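Local coordinates for obscurin (Homo sapiens, PDB 4C4K), which is a giant muscle protein with RhoGEF and myosin light chain kinase-like regions, whose first immunoglobulin domain probably serves in protein-protein binding, at residues Gly19-Val29 / Asp58-Leu67. Sequence-based numbering, arbitrary orientation.
Sequences GKDATLSCQIV and DLYRLTILDL. With EDO (1,2-ethanediol), chain G; EDO (1,2-ethanediol), chain D; EDO (1,2-ethanediol), chain F; EDO (1,2-ethanediol), chain H.
Strands 22-29 and 59-64 run antiparallel, 167° between their directions, and pair from Ala22-Ile64 to Gln27-Leu59 as the B and E strands of an I-set immunoglobulin sandwich. Doubled backbone bonds join Ala22 with Ile64, Leu24 with Leu62 and Cys26 with Tyr60; past them, Leu67 N reaches Lys20 O. Ala22, Leu24, Cys26, Leu62 and Ile64 look into the core, where Leu24 and Leu62 lie on Trp38 and Cys26 meets Cys77 of the opposite sheet.

On the outer face, Thr23 OG1 sits anti to its own N (chi1 -168°), which brings it within 3.0 Å of Thr63 OG1 and 3.1 Å of Arg61 NH1. The Arg61 chain, bent at chi3, brings NH1 to Thr23 OG1 in the guanidinium plane, nearly straight, while Ser25 CB lies over the guanidinium face, 3.6 Å from NH1. A leucine in place of Arg61 would probably cost Thr23 OG1 its NH1 donor and take the flat guanidinium off Ser25 CB. Farther along, Gln27 NE2 sits between OD1 and OD2 of Asp58, making a weak bond to each, the amide plane turned 78° from the carboxylate. Back on the inner side, Ile28 CB packs 3.9 Å from Tyr60 CE1; at the edge of that ring, in its plane, a water donates to Ile28 O at 2.6 Å and hydrogen-bonds Tyr60 OH.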
# COMPACT_ATOMS: atom_id res chain seq x y z
N GLY A 19 6.25 22.11 -10.08
CA GLY A 19 7.27 21.22 -10.64
C GLY A 19 6.81 20.44 -11.87
O GLY A 19 5.61 20.28 -12.11
N LYS A 20 7.77 19.93 -12.64
CA LYS A 20 7.54 19.22 -13.89
C LYS A 20 7.84 17.74 -13.78
O LYS A 20 7.60 16.99 -14.73
CB LYS A 20 8.41 19.83 -15.01
CG LYS A 20 8.04 21.27 -15.38
CD LYS A 20 8.96 21.82 -16.45
CE LYS A 20 8.67 23.28 -16.75
NZ LYS A 20 9.63 23.84 -17.74
N ASP A 21 8.40 17.31 -12.63
CA ASP A 21 8.81 15.92 -12.43
C ASP A 21 8.46 15.42 -11.04
O ASP A 21 8.46 16.20 -10.08
CB ASP A 21 10.32 15.77 -12.65
CG ASP A 21 10.83 16.44 -13.92
OD1 ASP A 21 10.69 15.84 -15.00
OD2 ASP A 21 11.20 17.63 -13.85
N ALA A 22 8.19 14.10 -10.93
CA ALA A 22 7.88 13.49 -9.66
C ALA A 22 8.73 12.24 -9.47
O ALA A 22 9.13 11.63 -10.43
CB ALA A 22 6.39 13.13 -9.60
N THR A 23 8.98 11.87 -8.22
CA THR A 23 9.66 10.63 -7.90
C THR A 23 8.92 9.97 -6.77
O THR A 23 8.46 10.64 -5.84
CB THR A 23 11.20 10.76 -7.76
OG1 THR A 23 11.76 9.46 -7.72
CG2 THR A 23 11.62 11.52 -6.53
N LEU A 24 8.72 8.67 -6.93
CA LEU A 24 7.99 7.79 -6.03
C LEU A 24 8.99 6.74 -5.57
O LEU A 24 9.69 6.16 -6.39
CB LEU A 24 6.83 7.12 -6.81
CG LEU A 24 5.48 7.92 -6.96
CD1 LEU A 24 5.65 9.29 -7.61
CD2 LEU A 24 4.47 7.13 -7.74
N SER A 25 9.09 6.54 -4.26
CA SER A 25 10.04 5.56 -3.72
C SER A 25 9.54 4.87 -2.47
O SER A 25 8.67 5.39 -1.76
CB SER A 25 11.39 6.21 -3.43
OG SER A 25 11.25 7.10 -2.34
N CYS A 26 10.10 3.69 -2.21
CA CYS A 26 9.86 2.91 -1.00
C CYS A 26 10.97 1.90 -0.75
O CYS A 26 11.71 1.53 -1.66
CB CYS A 26 8.50 2.25 -1.01
SG CYS A 26 8.17 1.28 -2.48
N GLN A 27 11.06 1.46 0.49
CA GLN A 27 12.04 0.51 0.94
C GLN A 27 11.34 -0.79 1.21
O GLN A 27 10.37 -0.84 1.97
CB GLN A 27 12.71 1.05 2.21
CG GLN A 27 13.96 0.27 2.56
CD GLN A 27 14.78 0.94 3.62
OE1 GLN A 27 14.30 1.80 4.36
NE2 GLN A 27 16.03 0.55 3.70
N ILE A 28 11.77 -1.85 0.50
CA ILE A 28 11.14 -3.17 0.55
C ILE A 28 12.19 -4.26 0.81
O ILE A 28 13.21 -4.28 0.14
CB ILE A 28 10.38 -3.46 -0.79
CG1 ILE A 28 9.33 -2.37 -1.15
CG2 ILE A 28 9.75 -4.85 -0.77
CD1 ILE A 28 8.96 -2.30 -2.64
N VAL A 29 11.88 -5.23 1.69
CA VAL A 29 12.76 -6.38 1.99
C VAL A 29 11.95 -7.67 1.87
O VAL A 29 10.73 -7.64 2.00
CB VAL A 29 13.49 -6.28 3.37
CG1 VAL A 29 14.56 -5.18 3.38
CG2 VAL A 29 12.50 -6.13 4.53
N ASP A 58 17.61 -2.29 -1.21
CA ASP A 58 16.19 -2.44 -0.84
C ASP A 58 15.33 -1.19 -1.19
O ASP A 58 14.17 -1.11 -0.77
CB ASP A 58 16.07 -2.76 0.67
CG ASP A 58 16.75 -1.76 1.61
OD1 ASP A 58 16.98 -0.61 1.19
OD2 ASP A 58 16.98 -2.12 2.79
N LEU A 59 15.90 -0.18 -1.88
CA LEU A 59 15.14 1.03 -2.20
C LEU A 59 14.78 0.96 -3.69
O LEU A 59 15.64 0.68 -4.53
CB LEU A 59 15.91 2.31 -1.78
CG LEU A 59 15.27 3.73 -2.01
CD1 LEU A 59 14.00 3.94 -1.19
CD2 LEU A 59 16.25 4.85 -1.63
N TYR A 60 13.49 1.12 -3.99
CA TYR A 60 12.88 1.02 -5.33
C TYR A 60 12.24 2.34 -5.71
O TYR A 60 11.52 2.94 -4.91
CB TYR A 60 11.86 -0.12 -5.38
CG TYR A 60 12.47 -1.46 -5.06
CD1 TYR A 60 12.70 -1.85 -3.74
CD2 TYR A 60 12.81 -2.35 -6.07
CE1 TYR A 60 13.24 -3.10 -3.44
CE2 TYR A 60 13.36 -3.60 -5.78
CZ TYR A 60 13.60 -3.96 -4.46
OH TYR A 60 14.13 -5.18 -4.16
N ARG A 61 12.47 2.76 -6.95
CA ARG A 61 12.03 4.06 -7.43
C ARG A 61 11.29 4.01 -8.77
O ARG A 61 11.63 3.24 -9.67
CB ARG A 61 13.27 4.97 -7.54
CG ARG A 61 13.02 6.45 -7.87
CD ARG A 61 14.30 7.30 -7.74
NE ARG A 61 14.89 7.10 -6.41
CZ ARG A 61 14.44 7.65 -5.28
NH1 ARG A 61 13.46 8.55 -5.31
NH2 ARG A 61 15.01 7.36 -4.12
N LEU A 62 10.27 4.88 -8.87
CA LEU A 62 9.55 5.24 -10.07
C LEU A 62 9.65 6.75 -10.22
O LEU A 62 9.07 7.48 -9.41
CB LEU A 62 8.07 4.80 -10.04
CG LEU A 62 7.21 5.30 -11.25
CD1 LEU A 62 7.85 4.91 -12.62
CD2 LEU A 62 5.78 4.80 -11.14
N THR A 63 10.37 7.23 -11.25
CA THR A 63 10.47 8.67 -11.50
C THR A 63 9.62 8.97 -12.72
O THR A 63 9.72 8.27 -13.71
CB THR A 63 11.93 9.12 -11.72
OG1 THR A 63 12.65 8.86 -10.51
CG2 THR A 63 12.05 10.60 -12.06
N ILE A 64 8.81 10.02 -12.65
CA ILE A 64 7.95 10.43 -13.78
C ILE A 64 8.44 11.77 -14.26
O ILE A 64 8.45 12.72 -13.48
CB ILE A 64 6.43 10.44 -13.40
CG1 ILE A 64 6.05 9.08 -12.76
CG2 ILE A 64 5.56 10.74 -14.63
CD1 ILE A 64 4.66 9.03 -12.01
N LEU A 65 8.82 11.86 -15.55
CA LEU A 65 9.34 13.07 -16.12
C LEU A 65 8.29 13.78 -16.94
O LEU A 65 7.42 13.13 -17.51
CB LEU A 65 10.57 12.77 -16.98
CG LEU A 65 11.77 12.06 -16.30
CD1 LEU A 65 12.92 11.90 -17.30
CD2 LEU A 65 12.29 12.87 -15.09
N ASP A 66 8.38 15.11 -17.01
CA ASP A 66 7.49 15.93 -17.82
C ASP A 66 6.02 15.64 -17.54
O ASP A 66 5.26 15.30 -18.45
CB ASP A 66 7.83 15.77 -19.32
CG ASP A 66 7.47 16.99 -20.15
OD1 ASP A 66 7.24 18.07 -19.54
OD2 ASP A 66 7.45 16.87 -21.40
N LEU A 67 5.63 15.72 -16.26
CA LEU A 67 4.28 15.44 -15.77
C LEU A 67 3.16 16.01 -16.62
O LEU A 67 3.22 17.16 -17.03
CB LEU A 67 4.11 15.99 -14.34
CG LEU A 67 4.94 15.35 -13.24
CD1 LEU A 67 4.89 16.21 -12.00
CD2 LEU A 67 4.46 13.92 -12.96
C1 EDO G . 17.05 3.93 -6.76
O1 EDO G . 16.81 5.12 -7.47
C2 EDO G . 16.46 4.14 -5.38
O2 EDO G . 17.04 5.32 -4.81
C1 EDO D . 11.09 21.00 -10.85
O1 EDO D . 11.75 21.17 -12.10
C2 EDO D . 11.39 19.60 -10.31
O2 EDO D . 10.82 18.68 -11.21
C1 EDO F . 12.37 -1.06 -9.87
O1 EDO F . 12.43 -2.45 -10.09
C2 EDO F . 10.97 -0.73 -9.30
O2 EDO F . 10.92 0.66 -9.04
C1 EDO H . 3.19 20.41 -8.49
O1 EDO H . 4.30 20.23 -9.35
C2 EDO H . 2.09 19.43 -8.94
O2 EDO H . 1.85 19.61 -10.33
O HOH W 1 14.66 -5.69 -1.54